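TetR transcriptional regulator (Chloroflexus aurantiacus, PDB 3QBM) probably binds DNA as a dimeric transcriptional regulator of the TetR family, through a predicted helix-turn-helix motif, and carries bound magnesium. Local coordinates at residues A[89-94]-A[163-168]; A[67-72]-A[95-100]; A[170-173]-A[179-182]; A[19-24]-A[106-111]. One frame throughout, in Å; residues are numbered along the deposited sequence. Where two conformers were deposited one is given.

Overall arrangement
From the N terminus, helix 2-23 supplies the first half of contact 4, which closes only when the chain returns at 106-111, tying the N-terminal, probably DNA-binding part to the C-terminal domain. Within that long loop, helix 51-74 pairs with the irregular segment 95-100 in contact 2, so contact 2 lies wholly inside contact 4. Contact 1 opens at 89-94, before either of these has closed, and ends at 163-168; it therefore crosses both, joining helix 80-92 to helix 154-175. Contact 3 follows in series, a short hairpin between 170-173 and 179-182. S93 to R69 links contacts 1 and 2, and R92 to E182 links contacts 1 and 3.

Contact 1: A[89-94]-A[163-168]; sequences DVFRSY and ATMEGA
F91 lays one face of its ring over the CB of M165, a selenomethionine. That carbon stands 3.4 Å above the F91 ring plane, offset toward the rim, and its line to the centroid is 25° off the normal, which makes the approach a CH-pi contact. The closest ring atom is CG of F91, 3.5 Å from M165 CB. Bends at both chi2 and chi3 fold the selenomethionine chain back, bringing M165 CE to 3.7 Å from F91 CB, near the backbone N of R92. The two side chains belong to helices 80-92 and 154-175 of the TetR-type C-terminal domain, and F91 lies in its aromatic core, where the rings of F70 and W131 meet it edge-to-face. Farther along, E166 brings its carboxylate obliquely to the ring, with CD 3.6 Å from F91 CE1 and the two planes 63° apart. Its OE1 is buried here and has no polar partner in the model. Beside the packed face, R92 grips D89 side-on: NE and NH2 both reach OD1 within the guanidinium plane, the bond from R92 NH2 to D89 OD1 being 2.9 Å. R92 NH1 makes a second salt bridge, to E182 of helix 179-196.

Contact 2: A[67-72]-A[95-100]; sequences RERFAV and AERPPL
The guanidinium of R69 carries that of R97 flat on one face, while the carbonyl oxygen of P98 lies at its edge, near the plane. The two groups are nearly parallel, 10° apart, with centres separated by 3.7 Å, and R97 NH1 sits over the centre of the R69 group. Despite the like charges this is a true stack, and the in-plane N-H groups of R69 remain available for acceptors. Two of its nitrogens converge end-on upon the backbone oxygen of R97: R69 NH2 reaches R97 O at 2.7 Å in the carbonyl plane, whereas R69 NH1 reaches R97 O at 2.9 Å from above that plane. A weak bond of 3.3 Å joins R69 NH1 to P98 O. The acceptors belong to the loop between helices 80-92 and 105-113, at the surface of the C-terminal domain, and R69 projects from helix 51-74, the long helix before them. Its CG stands anti to the backbone N (chi1 -175°), and a bend at chi2 of 86° directs the otherwise extended chain to the loop. Water 1 adds a bridge, accepting from R69 NH1 and donating to P99 O at 2.7 Å. R69 NH2 has a further partner in S93 OG. Putting a leucine at R69 would probably leave R97 O without both of its guanidinium donors, strip the R97 group of its stacking partner and let this loop shift. Nearby, P99 CA approaches R69 NH1 obliquely at 3.7 Å.

Contact 3: A[170-173]-A[179-182]; sequences MLAR and TPLE
L171 and P180 pack against each other where helix 154-175 turns back into helix 179-196, a tight helical hairpin near the end of the TetR-type C-terminal domain. The backbones come close, with A172 CA 5.4 Å from P180 CA, and only apolar side chains meet across the gap. On L171 it is CB that leads: L171 CB touches P180 CB at 3.7 Å. The outer part of L171 is modelled in two conformers, and its placement against the proline is doubtful. The pyrrolidine ring, puckered C-gamma exo, presents CB and CG to L171, and its CG also comes to 3.9 Å from the backbone N of A172. P180 is in the first turn of helix 179-196, where the lack of an amide hydrogen costs no intrahelical bond.

A172 has just a methyl to offer, and this faces L181. The CB of L181 is not aimed straight across; a chi1 of -84° and a chi2 of 164° carry the branched end nearer, and its CD1 meets the alanine methyl. L181 also packs on M165 and A168 of helix 154-175, while L171 touches I162 of the second subunit, so the hairpin borders the dimer interface. At the branch itself, L181 CG lies 4.0 Å from A172 CB, close behind the 3.8 Å of L181 CD1 to A172 CB.

Contact 4: A[19-24]-A[106-111]; sequences LFNVSG and ILNTAI. With MG (magnesium ion), chain C.
N108 reaches from helix 105-113 to N21 near the end of helix 2-23, a buried polar junction between the N-terminal part, which carries the predicted helix-turn-helix, and the C-terminal domain of this TetR-family protein. From N108 CB, which points at the other helix and lies 3.7 Å from N21 OD1, the chain leads to CG, 3.8 Å from that same oxygen, and its amide turns ND2 toward N21. Here N108 ND2 donates to N21 OD1 at 3.0 Å, with an angle of 151° at the hydrogen. The donor stands above the N21 carbonyl plane, 60° out of it, and the two amide planes are turned 42° apart. N108 ND2 is also bonded to the backbone oxygen of G102.

On the other side, N21 has CG anti to its own backbone N, which swings the amide nearer helix 105-113. Its ND2 donates to the carbonyls of V101 and G103, and water 2 donates both to N21 OD1 at 2.7 Å and to T109 OG1. With a valine in place of N21, the carbonyls of V101 and G103 would probably lose a donor, and N108 ND2 and water 2 a shared acceptor.

Farther along helix 105-113, its backbone helps to hold a magnesium ion whose ligands are D114 OD1, four waters and the carbonyl of I111. N108 packs on I111 of the second subunit, placing the junction beside the dimer interface. The bond from I111 O to the magnesium is 2.0 Å long.

Contact 1: A[89-94]-A[163-168]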
loop_
_atom_site.group_PDB
_atom_site.type_symbol
_atom_site.label_atom_id
_atom_site.label_comp_id
_atom_site.label_asym_id
_atom_site.label_seq_id
_atom_site.Cartn_x
_atom_site.Cartn_y
_atom_site.Cartn_z
ATOM N N ASP A 89 10.257 -13.737 -3.732
ATOM C CA ASP A 89 11.558 -13.228 -4.084
ATOM C C ASP A 89 11.470 -12.104 -5.128
ATOM O O ASP A 89 12.251 -11.164 -5.089
ATOM C CB ASP A 89 12.481 -14.322 -4.585
ATOM C CG ASP A 89 13.875 -13.825 -4.738
ATOM O OD1 ASP A 89 14.443 -13.382 -3.726
ATOM O OD2 ASP A 89 14.368 -13.795 -5.868
ATOM N N VAL A 90 10.506 -12.197 -6.043
ATOM C CA VAL A 90 10.290 -11.120 -7.005
ATOM C C VAL A 90 10.022 -9.817 -6.225
ATOM O O VAL A 90 10.649 -8.791 -6.493
ATOM C CB VAL A 90 9.117 -11.444 -7.994
ATOM C CG1 VAL A 90 8.777 -10.230 -8.860
ATOM C CG2 VAL A 90 9.487 -12.647 -8.879
ATOM N N PHE A 91 9.067 -9.842 -5.280
ATOM C CA PHE A 91 8.775 -8.660 -4.474
ATOM C C PHE A 91 9.993 -8.177 -3.673
ATOM O O PHE A 91 10.268 -6.970 -3.615
ATOM C CB PHE A 91 7.611 -8.945 -3.532
ATOM C CG PHE A 91 6.269 -8.791 -4.173
ATOM C CD1 PHE A 91 5.777 -7.529 -4.432
ATOM C CD2 PHE A 91 5.488 -9.879 -4.478
ATOM C CE1 PHE A 91 4.535 -7.358 -4.974
ATOM C CE2 PHE A 91 4.224 -9.695 -4.996
ATOM C CZ PHE A 91 3.767 -8.454 -5.269
ATOM N N ARG A 92 10.713 -9.106 -3.069
ATOM C CA ARG A 92 11.906 -8.764 -2.339
ATOM C C ARG A 92 12.910 -8.001 -3.210
ATOM O O ARG A 92 13.541 -7.016 -2.742
ATOM C CB ARG A 92 12.555 -10.015 -1.728
ATOM C CG ARG A 92 13.754 -9.660 -0.894
ATOM C CD ARG A 92 14.282 -10.782 -0.069
ATOM N NE ARG A 92 14.778 -11.872 -0.876
ATOM C CZ ARG A 92 15.546 -12.873 -0.423
ATOM N NH1 ARG A 92 16.008 -12.905 0.822
ATOM N NH2 ARG A 92 15.928 -13.817 -1.262
ATOM N N SER A 93 13.018 -8.410 -4.475
ATOM C CA SER A 93 13.970 -7.766 -5.409
ATOM C C SER A 93 13.625 -6.322 -5.750
ATOM O O SER A 93 14.471 -5.590 -6.322
ATOM C CB SER A 93 14.127 -8.591 -6.688
ATOM O OG SER A 93 13.019 -8.397 -7.556
ATOM N N TYR A 94 12.379 -5.912 -5.458
ATOM C CA TYR A 94 11.970 -4.506 -5.627
ATOM C C TYR A 94 12.763 -3.530 -4.758
ATOM O O TYR A 94 12.765 -2.348 -5.085
ATOM C CB TYR A 94 10.481 -4.295 -5.339
ATOM C CG TYR A 94 9.534 -4.901 -6.346
ATOM C CD1 TYR A 94 9.984 -5.722 -7.375
ATOM C CD2 TYR A 94 8.165 -4.722 -6.214
ATOM C CE1 TYR A 94 9.093 -6.289 -8.259
ATOM C CE2 TYR A 94 7.284 -5.264 -7.123
ATOM C CZ TYR A 94 7.756 -6.047 -8.132
ATOM O OH TYR A 94 6.869 -6.608 -9.023
ATOM N N ALA A 163 -0.742 -9.190 0.276
ATOM C CA ALA A 163 -0.877 -8.147 1.307
ATOM C C ALA A 163 0.479 -7.923 1.951
ATOM O O ALA A 163 0.945 -6.767 2.063
ATOM C CB ALA A 163 -1.900 -8.546 2.403
ATOM N N THR A 164 1.116 -9.002 2.388
ATOM C CA THR A 164 2.397 -8.873 3.095
ATOM C C THR A 164 3.476 -8.223 2.272
ATOM O O THR A 164 4.180 -7.294 2.759
ATOM C CB THR A 164 2.878 -10.239 3.581
ATOM O OG1 THR A 164 1.837 -10.815 4.398
ATOM C CG2 THR A 164 4.173 -10.109 4.424
HETATM N N MSE A 165 3.640 -8.725 1.058
HETATM C CA MSE A 165 4.722 -8.278 0.189
HETATM C C MSE A 165 4.475 -6.843 -0.285
HETATM O O MSE A 165 5.397 -6.026 -0.260
HETATM C CB MSE A 165 4.975 -9.250 -0.973
HETATM C CG MSE A 165 5.479 -10.631 -0.562
HETATM SE SE MSE A 165 6.830 -10.750 0.869
HETATM C CE MSE A 165 8.341 -9.910 -0.033
ATOM N N GLU A 166 3.241 -6.497 -0.646
ATOM C CA GLU A 166 2.949 -5.146 -1.086
ATOM C C GLU A 166 3.084 -4.153 0.062
ATOM O O GLU A 166 3.611 -3.058 -0.155
ATOM C CB GLU A 166 1.552 -5.028 -1.719
ATOM C CG GLU A 166 1.436 -5.644 -3.083
ATOM C CD GLU A 166 2.102 -4.842 -4.183
ATOM O OE1 GLU A 166 3.118 -4.151 -3.941
ATOM O OE2 GLU A 166 1.585 -4.909 -5.297
ATOM N N GLY A 167 2.609 -4.510 1.268
ATOM C CA GLY A 167 2.828 -3.673 2.469
ATOM C C GLY A 167 4.323 -3.443 2.777
ATOM O O GLY A 167 4.774 -2.342 3.125
ATOM N N ALA A 168 5.114 -4.477 2.568
ATOM C CA ALA A 168 6.550 -4.355 2.745
ATOM C C ALA A 168 7.202 -3.464 1.682
ATOM O O ALA A 168 8.129 -2.728 1.998
ATOM C CB ALA A 168 7.162 -5.711 2.793
#

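Contact 2: A[67-72]-A[95-100]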
loop_
_atom_site.group_PDB
_atom_site.type_symbol
_atom_site.label_atom_id
_atom_site.label_comp_id
_atom_site.label_asym_id
_atom_site.label_seq_id
_atom_site.Cartn_x
_atom_site.Cartn_y
_atom_site.Cartn_z
ATOM N N ARG A 67 4.171 -8.334 -15.165
ATOM C CA ARG A 67 3.872 -9.692 -15.619
ATOM C C ARG A 67 5.140 -10.392 -16.126
ATOM O O ARG A 67 5.373 -11.537 -15.753
ATOM C CB ARG A 67 2.791 -9.661 -16.712
ATOM C CG ARG A 67 2.231 -10.989 -17.164
ATOM C CD ARG A 67 1.069 -10.815 -18.142
ATOM N NE ARG A 67 -0.031 -10.072 -17.508
ATOM C CZ ARG A 67 -0.489 -8.862 -17.866
ATOM N NH1 ARG A 67 -0.003 -8.200 -18.909
ATOM N NH2 ARG A 67 -1.484 -8.309 -17.178
ATOM N N GLU A 68 5.928 -9.711 -16.973
ATOM C CA GLU A 68 7.206 -10.250 -17.517
ATOM C C GLU A 68 8.199 -10.610 -16.393
ATOM O O GLU A 68 8.895 -11.629 -16.434
ATOM C CB GLU A 68 7.887 -9.219 -18.459
ATOM C CG GLU A 68 7.193 -9.002 -19.819
ATOM C CD GLU A 68 7.733 -7.804 -20.665
ATOM O OE1 GLU A 68 8.548 -6.968 -20.188
ATOM O OE2 GLU A 68 7.295 -7.698 -21.835
ATOM N N ARG A 69 8.282 -9.719 -15.423
ATOM C CA ARG A 69 9.154 -9.832 -14.271
ATOM C C ARG A 69 8.765 -11.073 -13.397
ATOM O O ARG A 69 9.634 -11.855 -12.952
ATOM C CB ARG A 69 9.023 -8.508 -13.523
ATOM C CG ARG A 69 9.889 -8.251 -12.337
ATOM C CD ARG A 69 11.240 -7.672 -12.671
ATOM N NE ARG A 69 11.994 -7.605 -11.417
ATOM C CZ ARG A 69 12.335 -6.491 -10.792
ATOM N NH1 ARG A 69 12.080 -5.313 -11.352
ATOM N NH2 ARG A 69 12.998 -6.555 -9.639
ATOM N N PHE A 70 7.469 -11.273 -13.152
ATOM C CA PHE A 70 7.040 -12.510 -12.473
ATOM C C PHE A 70 7.268 -13.741 -13.324
ATOM O O PHE A 70 7.667 -14.782 -12.839
ATOM C CB PHE A 70 5.588 -12.430 -12.024
ATOM C CG PHE A 70 5.422 -11.646 -10.764
ATOM C CD1 PHE A 70 5.742 -12.213 -9.531
ATOM C CD2 PHE A 70 5.035 -10.327 -10.794
ATOM C CE1 PHE A 70 5.633 -11.509 -8.386
ATOM C CE2 PHE A 70 4.923 -9.607 -9.625
ATOM C CZ PHE A 70 5.226 -10.187 -8.426
ATOM N N ALA A 71 7.034 -13.610 -14.610
ATOM C CA ALA A 71 7.227 -14.718 -15.525
ATOM C C ALA A 71 8.652 -15.291 -15.476
ATOM O O ALA A 71 8.814 -16.496 -15.430
ATOM C CB ALA A 71 6.862 -14.276 -16.949
ATOM N N VAL A 72 9.664 -14.421 -15.472
ATOM C CA VAL A 72 11.063 -14.811 -15.460
ATOM C C VAL A 72 11.397 -15.341 -14.046
ATOM O O VAL A 72 12.020 -16.403 -13.891
ATOM C CB VAL A 72 11.978 -13.619 -15.870
ATOM C CG1 VAL A 72 13.477 -13.964 -15.703
ATOM C CG2 VAL A 72 11.686 -13.179 -17.322
ATOM N N ALA A 95 13.409 -4.023 -3.690
ATOM C CA ALA A 95 14.191 -3.176 -2.772
ATOM C C ALA A 95 15.209 -2.316 -3.503
ATOM O O ALA A 95 15.359 -1.146 -3.187
ATOM C CB ALA A 95 14.904 -4.013 -1.723
ATOM N N GLU A 96 15.913 -2.913 -4.457
ATOM C CA GLU A 96 16.914 -2.190 -5.249
ATOM C C GLU A 96 16.489 -1.938 -6.704
ATOM O O GLU A 96 17.077 -1.095 -7.369
ATOM C CB GLU A 96 18.230 -2.972 -5.214
ATOM C CG GLU A 96 18.949 -2.963 -3.856
ATOM N N ARG A 97 15.467 -2.661 -7.181
ATOM C CA ARG A 97 15.025 -2.610 -8.570
ATOM C C ARG A 97 13.495 -2.830 -8.692
ATOM O O ARG A 97 13.021 -3.950 -8.956
ATOM C CB ARG A 97 15.818 -3.664 -9.374
ATOM C CG ARG A 97 15.554 -3.605 -10.846
ATOM C CD ARG A 97 16.574 -4.407 -11.631
ATOM N NE ARG A 97 16.531 -5.833 -11.316
ATOM C CZ ARG A 97 15.872 -6.768 -12.007
ATOM N NH1 ARG A 97 15.149 -6.463 -13.081
ATOM N NH2 ARG A 97 15.938 -8.040 -11.603
ATOM N N PRO A 98 12.704 -1.753 -8.515
ATOM C CA PRO A 98 11.273 -1.867 -8.680
ATOM C C PRO A 98 10.923 -2.138 -10.151
ATOM O O PRO A 98 11.820 -2.022 -11.003
ATOM C CB PRO A 98 10.757 -0.498 -8.177
ATOM C CG PRO A 98 11.900 0.437 -8.412
ATOM C CD PRO A 98 13.128 -0.371 -8.225
ATOM N N PRO A 99 9.681 -2.556 -10.447
ATOM C CA PRO A 99 9.308 -2.908 -11.817
ATOM C C PRO A 99 9.507 -1.739 -12.761
ATOM O O PRO A 99 9.920 -1.919 -13.907
ATOM C CB PRO A 99 7.836 -3.300 -11.699
ATOM C CG PRO A 99 7.683 -3.670 -10.331
ATOM C CD PRO A 99 8.515 -2.703 -9.564
ATOM N N LEU A 100 9.205 -0.552 -12.265
ATOM C CA LEU A 100 9.676 0.668 -12.912
ATOM C C LEU A 100 9.951 1.763 -11.862
ATOM O O LEU A 100 9.653 1.588 -10.676
ATOM C CB LEU A 100 8.732 1.071 -14.023
ATOM C CG LEU A 100 7.326 1.527 -13.748
ATOM C CD1 LEU A 100 7.400 2.908 -13.163
ATOM C CD2 LEU A 100 6.510 1.584 -15.058
HETATM O O HOH W 1 11.413 -4.210 -14.053
#

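Contact 3: A[170-173]-A[179-182]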
loop_
_atom_site.group_PDB
_atom_site.type_symbol
_atom_site.label_atom_id
_atom_site.label_comp_id
_atom_site.label_asym_id
_atom_site.label_seq_id
_atom_site.Cartn_x
_atom_site.Cartn_y
_atom_site.Cartn_z
HETATM N N MSE A 170 5.701 -0.886 0.317
HETATM C CA MSE A 170 5.345 0.428 0.846
HETATM C C MSE A 170 6.302 0.861 1.982
HETATM O O MSE A 170 6.839 1.967 1.974
HETATM C CB MSE A 170 3.923 0.401 1.396
HETATM C CG MSE A 170 3.465 1.762 1.997
HETATM SE SE MSE A 170 3.922 2.118 3.772
HETATM C CE MSE A 170 2.847 0.653 4.560
ATOM N N LEU A 171 6.499 -0.026 2.947
ATOM C CA LEU A 171 7.354 0.280 4.116
ATOM C C LEU A 171 8.809 0.475 3.772
ATOM O O LEU A 171 9.450 1.364 4.310
ATOM C CB LEU A 171 7.332 -0.836 5.129
ATOM C CG LEU A 171 6.171 -0.855 6.090
ATOM C CD1 LEU A 171 6.406 -2.072 6.967
ATOM C CD2 LEU A 171 6.034 0.451 6.910
ATOM N N ALA A 172 9.323 -0.360 2.869
ATOM C CA ALA A 172 10.726 -0.286 2.468
ATOM C C ALA A 172 10.984 1.048 1.793
ATOM O O ALA A 172 12.013 1.671 2.035
ATOM C CB ALA A 172 11.108 -1.464 1.565
ATOM N N ARG A 173 10.042 1.532 0.995
ATOM C CA ARG A 173 10.268 2.786 0.294
ATOM C C ARG A 173 10.188 3.960 1.241
ATOM O O ARG A 173 11.052 4.843 1.221
ATOM C CB ARG A 173 9.335 2.986 -0.889
ATOM C CG ARG A 173 9.592 2.117 -2.095
ATOM C CD ARG A 173 8.881 2.679 -3.386
ATOM N NE ARG A 173 9.583 3.763 -4.051
ATOM C CZ ARG A 173 10.681 3.596 -4.783
ATOM N NH1 ARG A 173 11.239 2.394 -4.896
ATOM N NH2 ARG A 173 11.271 4.623 -5.363
ATOM N N THR A 179 14.990 -3.543 4.788
ATOM C CA THR A 179 14.707 -4.423 5.921
ATOM C C THR A 179 13.248 -4.947 5.957
ATOM O O THR A 179 13.046 -6.143 6.173
ATOM C CB THR A 179 15.129 -3.736 7.238
ATOM O OG1 THR A 179 16.559 -3.568 7.221
ATOM C CG2 THR A 179 14.725 -4.547 8.452
ATOM N N PRO A 180 12.252 -4.086 5.722
ATOM C CA PRO A 180 10.881 -4.621 5.732
ATOM C C PRO A 180 10.601 -5.717 4.677
ATOM O O PRO A 180 9.837 -6.650 4.924
ATOM C CB PRO A 180 10.005 -3.377 5.441
ATOM C CG PRO A 180 10.823 -2.219 5.909
ATOM C CD PRO A 180 12.257 -2.606 5.585
ATOM N N LEU A 181 11.194 -5.587 3.498
ATOM C CA LEU A 181 11.036 -6.597 2.469
ATOM C C LEU A 181 11.768 -7.889 2.848
ATOM O O LEU A 181 11.292 -8.979 2.569
ATOM C CB LEU A 181 11.507 -6.054 1.097
ATOM C CG LEU A 181 10.472 -5.233 0.334
ATOM C CD1 LEU A 181 11.108 -4.409 -0.786
ATOM C CD2 LEU A 181 9.372 -6.121 -0.254
ATOM N N GLU A 182 12.944 -7.760 3.454
ATOM C CA GLU A 182 13.724 -8.913 3.873
ATOM C C GLU A 182 12.994 -9.668 4.950
ATOM O O GLU A 182 12.872 -10.882 4.859
ATOM C CB GLU A 182 15.115 -8.518 4.367
ATOM C CG GLU A 182 16.110 -8.389 3.250
ATOM C CD GLU A 182 16.424 -9.720 2.596
ATOM O OE1 GLU A 182 15.988 -10.783 3.111
ATOM O OE2 GLU A 182 17.108 -9.692 1.552
#

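Contact 4: A[19-24]-A[106-111]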
loop_
_atom_site.group_PDB
_atom_site.type_symbol
_atom_site.label_atom_id
_atom_site.label_comp_id
_atom_site.label_asym_id
_atom_site.label_seq_id
_atom_site.Cartn_x
_atom_site.Cartn_y
_atom_site.Cartn_z
ATOM N N LEU A 19 6.338 8.390 -15.272
ATOM C CA LEU A 19 5.963 9.602 -14.582
ATOM C C LEU A 19 4.767 9.373 -13.637
ATOM O O LEU A 19 4.735 9.904 -12.523
ATOM C CB LEU A 19 5.604 10.715 -15.579
ATOM C CG LEU A 19 6.788 11.297 -16.375
ATOM C CD1 LEU A 19 6.311 12.110 -17.602
ATOM C CD2 LEU A 19 7.640 12.170 -15.473
ATOM N N PHE A 20 3.758 8.646 -14.118
ATOM C CA PHE A 20 2.553 8.421 -13.317
ATOM C C PHE A 20 2.902 7.597 -12.065
ATOM O O PHE A 20 2.283 7.743 -11.020
ATOM C CB PHE A 20 1.485 7.633 -14.084
ATOM C CG PHE A 20 0.850 8.354 -15.223
ATOM C CD1 PHE A 20 0.381 9.644 -15.093
ATOM C CD2 PHE A 20 0.600 7.683 -16.419
ATOM C CE1 PHE A 20 -0.253 10.270 -16.137
ATOM C CE2 PHE A 20 -0.044 8.310 -17.452
ATOM C CZ PHE A 20 -0.459 9.588 -17.326
ATOM N N ASN A 21 3.878 6.716 -12.193
ATOM C CA ASN A 21 4.251 5.852 -11.072
ATOM C C ASN A 21 4.819 6.613 -9.868
ATOM O O ASN A 21 4.668 6.177 -8.697
ATOM C CB ASN A 21 5.247 4.791 -11.512
ATOM C CG ASN A 21 5.222 3.590 -10.617
ATOM O OD1 ASN A 21 4.153 3.186 -10.180
ATOM N ND2 ASN A 21 6.399 2.992 -10.349
ATOM N N VAL A 22 5.432 7.749 -10.164
ATOM C CA VAL A 22 6.012 8.625 -9.160
ATOM C C VAL A 22 5.066 9.697 -8.653
ATOM O O VAL A 22 4.867 9.825 -7.432
ATOM C CB VAL A 22 7.296 9.298 -9.731
ATOM C CG1 VAL A 22 7.760 10.443 -8.828
ATOM C CG2 VAL A 22 8.355 8.256 -9.962
ATOM N N SER A 23 4.483 10.472 -9.577
ATOM C CA SER A 23 3.706 11.640 -9.226
ATOM C C SER A 23 2.206 11.422 -9.296
ATOM O O SER A 23 1.431 12.331 -9.001
ATOM C CB SER A 23 4.108 12.818 -10.143
ATOM O OG SER A 23 5.465 13.108 -9.941
ATOM N N GLY A 24 1.803 10.223 -9.687
ATOM C CA GLY A 24 0.420 9.878 -9.793
ATOM C C GLY A 24 -0.173 10.345 -11.112
ATOM O O GLY A 24 0.464 11.046 -11.907
ATOM N N ILE A 106 1.255 -1.482 -9.316
ATOM C CA ILE A 106 -0.002 -2.078 -8.880
ATOM C C ILE A 106 -0.415 -1.430 -7.546
ATOM O O ILE A 106 -1.550 -0.922 -7.398
ATOM C CB ILE A 106 0.115 -3.620 -8.778
ATOM C CG1 ILE A 106 0.735 -4.220 -10.051
ATOM C CG2 ILE A 106 -1.271 -4.281 -8.535
ATOM C CD1 ILE A 106 0.016 -3.862 -11.330
ATOM N N LEU A 107 0.515 -1.446 -6.581
ATOM C CA LEU A 107 0.344 -0.770 -5.299
ATOM C C LEU A 107 0.079 0.723 -5.501
ATOM O O LEU A 107 -0.871 1.285 -4.939
ATOM C CB LEU A 107 1.582 -0.972 -4.411
ATOM C CG LEU A 107 1.734 -0.216 -3.090
ATOM C CD1 LEU A 107 0.598 -0.564 -2.124
ATOM C CD2 LEU A 107 3.129 -0.430 -2.433
ATOM N N ASN A 108 0.938 1.385 -6.253
ATOM C CA ASN A 108 0.799 2.819 -6.418
ATOM C C ASN A 108 -0.551 3.210 -7.079
ATOM O O ASN A 108 -1.203 4.183 -6.660
ATOM C CB ASN A 108 1.963 3.375 -7.229
ATOM C CG ASN A 108 3.297 3.305 -6.501
ATOM O OD1 ASN A 108 3.375 3.027 -5.294
ATOM N ND2 ASN A 108 4.373 3.534 -7.257
ATOM N N THR A 109 -0.975 2.475 -8.116
ATOM C CA THR A 109 -2.223 2.761 -8.808
ATOM C C THR A 109 -3.411 2.373 -7.938
ATOM O O THR A 109 -4.433 3.046 -7.998
ATOM C CB THR A 109 -2.302 2.071 -10.184
ATOM O OG1 THR A 109 -1.168 2.448 -10.995
ATOM C CG2 THR A 109 -3.628 2.390 -10.903
ATOM N N ALA A 110 -3.261 1.353 -7.076
ATOM C CA ALA A 110 -4.331 0.975 -6.172
ATOM C C ALA A 110 -4.700 2.131 -5.269
ATOM O O ALA A 110 -5.874 2.410 -5.120
ATOM C CB ALA A 110 -3.930 -0.231 -5.285
ATOM N N ILE A 111 -3.707 2.731 -4.605
ATOM C CA ILE A 111 -3.987 3.802 -3.660
ATOM C C ILE A 111 -4.674 5.001 -4.335
ATOM O O ILE A 111 -5.598 5.593 -3.778
ATOM C CB ILE A 111 -2.720 4.237 -2.882
ATOM C CG1 ILE A 111 -2.513 3.354 -1.647
ATOM C CG2 ILE A 111 -2.817 5.687 -2.394
ATOM C CD1 ILE A 111 -2.618 1.918 -1.880
HETATM MG MG MG C . -7.124 5.925 -2.490
HETATM O O HOH W 2 1.755 3.442 -11.471
HETATM O O HOH W 3 -6.313 4.598 -1.110
HETATM O O HOH W 4 -6.113 7.433 -1.684
HETATM O O HOH W 5 -8.850 6.250 -1.274
HETATM O O HOH W 6 -8.206 7.125 -4.085
#